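Local coordinates for protein interleukin 22 (Danio rerio, PDB 4O6K) that probably acts as an IL-10-family cytokine that signals through cell-surface receptors in immune defence, as human IL-22 does, at residues Leu55-Asn60 against Gln106-Tyr111. Sequence-based numbering, arbitrary orientation.
Sequences LKYYVN and QFKRNY
Y57 on helix 47-62 packs against F107, K108 and Y111 of helix 102-117, joining two members of the all-helical bundle expected of an IL-10-family cytokine; with Y58 and F107 it builds an aromatic cluster. The axes of the two short segments approach to 11.2 Å at an angle of 34°, a separation bridged by large side chains. Over one face of the Y57 ring lies the aliphatic part of K108, whose CG makes a CH-pi contact 3.9 Å from the ring centroid; a lysine suits this partly exposed border because its long aliphatic chain can cover a ring. Y57 CE1 comes 3.3 Å from K108 CD. Y111 CD2 meets the edge of the same ring at CE2, 3.9 Å away. Y57 CD2 touches F107 CE2 at 3.7 Å, the two planes nearly perpendicular. An alanine in place of Y57 would probably open a gap between the helices, leaving the K108 methylenes and Y111 CD2 without their aromatic partner. CG of F107 is anti to the backbone N (chi1 175°), which directs the ring toward helix 47-62; L33 and P35 also pack on it. Tyrosine suits the buried position 58, since its hydroxyl is satisfied by the carbonyl of A126. Its ring lies nearly parallel to that of F107 but slid aside, with Y58 CE1 3.4 Å from F107 CZ.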
# COMPACT_ATOMS: atom_id res chain seq x y z
N LEU A 55 4.45 1.62 -0.55
CA LEU A 55 3.42 2.16 -1.43
C LEU A 55 3.97 2.29 -2.84
O LEU A 55 3.28 2.00 -3.82
CB LEU A 55 2.92 3.51 -0.92
CG LEU A 55 1.84 4.16 -1.78
CD1 LEU A 55 0.62 3.26 -1.89
CD2 LEU A 55 1.45 5.52 -1.22
N LYS A 56 5.22 2.73 -2.94
CA LYS A 56 5.93 2.85 -4.21
C LYS A 56 5.96 1.52 -4.95
O LYS A 56 5.68 1.45 -6.15
CB LYS A 56 7.36 3.32 -3.98
CG LYS A 56 8.20 3.46 -5.24
CD LYS A 56 9.50 4.18 -4.93
CE LYS A 56 10.36 4.33 -6.17
NZ LYS A 56 9.61 5.04 -7.24
N TYR A 57 6.30 0.47 -4.21
CA TYR A 57 6.35 -0.88 -4.76
C TYR A 57 4.96 -1.34 -5.20
O TYR A 57 4.82 -2.02 -6.21
CB TYR A 57 6.93 -1.85 -3.73
CG TYR A 57 7.42 -3.14 -4.33
CD1 TYR A 57 8.70 -3.25 -4.85
CD2 TYR A 57 6.60 -4.26 -4.38
CE1 TYR A 57 9.16 -4.43 -5.40
CE2 TYR A 57 7.05 -5.45 -4.93
CZ TYR A 57 8.33 -5.53 -5.44
OH TYR A 57 8.78 -6.71 -5.99
N TYR A 58 3.95 -0.97 -4.42
CA TYR A 58 2.56 -1.28 -4.75
C TYR A 58 2.15 -0.69 -6.09
O TYR A 58 1.52 -1.36 -6.91
CB TYR A 58 1.63 -0.76 -3.65
CG TYR A 58 1.07 -1.83 -2.74
CD1 TYR A 58 1.85 -2.39 -1.73
CD2 TYR A 58 -0.23 -2.29 -2.90
CE1 TYR A 58 1.34 -3.37 -0.90
CE2 TYR A 58 -0.74 -3.27 -2.07
CZ TYR A 58 0.04 -3.81 -1.08
OH TYR A 58 -0.47 -4.79 -0.26
N VAL A 59 2.50 0.58 -6.31
CA VAL A 59 2.14 1.28 -7.53
C VAL A 59 2.81 0.63 -8.74
O VAL A 59 2.19 0.48 -9.80
CB VAL A 59 2.53 2.77 -7.46
CG1 VAL A 59 2.34 3.45 -8.81
CG2 VAL A 59 1.72 3.48 -6.38
N ASN A 60 4.06 0.23 -8.57
CA ASN A 60 4.83 -0.37 -9.66
C ASN A 60 4.47 -1.83 -9.95
O ASN A 60 4.49 -2.25 -11.10
CB ASN A 60 6.33 -0.27 -9.35
CG ASN A 60 6.86 1.14 -9.50
OD1 ASN A 60 6.36 1.93 -10.30
ND2 ASN A 60 7.88 1.47 -8.71
N GLN A 106 11.13 -7.11 3.56
CA GLN A 106 10.25 -8.21 3.96
C GLN A 106 9.05 -8.37 3.07
O GLN A 106 8.74 -9.45 2.62
CB GLN A 106 9.79 -8.07 5.39
CG GLN A 106 8.94 -9.21 5.88
CD GLN A 106 8.39 -8.99 7.27
OE1 GLN A 106 9.09 -8.61 8.14
NE2 GLN A 106 7.14 -9.20 7.45
N PHE A 107 8.40 -7.26 2.80
CA PHE A 107 7.27 -7.26 1.92
C PHE A 107 7.66 -7.81 0.55
O PHE A 107 7.03 -8.70 0.04
CB PHE A 107 6.64 -5.90 1.79
CG PHE A 107 5.56 -5.88 0.78
CD1 PHE A 107 4.42 -6.56 1.01
CD2 PHE A 107 5.73 -5.25 -0.43
CE1 PHE A 107 3.43 -6.60 0.09
CE2 PHE A 107 4.75 -5.28 -1.38
CZ PHE A 107 3.60 -5.96 -1.12
N LYS A 108 8.70 -7.23 -0.01
CA LYS A 108 9.19 -7.64 -1.28
C LYS A 108 9.53 -9.12 -1.34
O LYS A 108 9.15 -9.82 -2.24
CB LYS A 108 10.40 -6.81 -1.60
CG LYS A 108 10.11 -5.36 -1.89
CD LYS A 108 11.17 -4.76 -2.78
CE LYS A 108 12.03 -3.76 -2.05
NZ LYS A 108 12.29 -2.48 -2.74
N ARG A 109 10.22 -9.56 -0.30
CA ARG A 109 10.58 -10.95 -0.11
C ARG A 109 9.39 -11.86 -0.04
O ARG A 109 9.33 -12.80 -0.75
CB ARG A 109 11.44 -11.12 1.15
CG ARG A 109 11.83 -12.55 1.47
CD ARG A 109 12.97 -12.61 2.45
NE ARG A 109 12.58 -12.19 3.76
CZ ARG A 109 12.93 -11.06 4.31
NH1 ARG A 109 13.66 -10.23 3.64
NH2 ARG A 109 12.53 -10.76 5.49
N ASN A 110 8.44 -11.56 0.80
CA ASN A 110 7.21 -12.33 0.97
C ASN A 110 6.31 -12.29 -0.26
O ASN A 110 5.64 -13.28 -0.58
CB ASN A 110 6.45 -11.86 2.21
CG ASN A 110 7.18 -12.21 3.50
OD1 ASN A 110 8.09 -13.04 3.50
ND2 ASN A 110 6.78 -11.58 4.59
N TYR A 111 6.29 -11.15 -0.95
CA TYR A 111 5.46 -11.00 -2.13
C TYR A 111 6.03 -11.85 -3.26
O TYR A 111 5.30 -12.53 -3.98
CB TYR A 111 5.37 -9.53 -2.56
CG TYR A 111 4.51 -9.28 -3.78
CD1 TYR A 111 3.13 -9.47 -3.73
CD2 TYR A 111 5.07 -8.85 -4.97
CE1 TYR A 111 2.34 -9.24 -4.84
CE2 TYR A 111 4.29 -8.62 -6.09
CZ TYR A 111 2.92 -8.81 -6.02
OH TYR A 111 2.14 -8.59 -7.12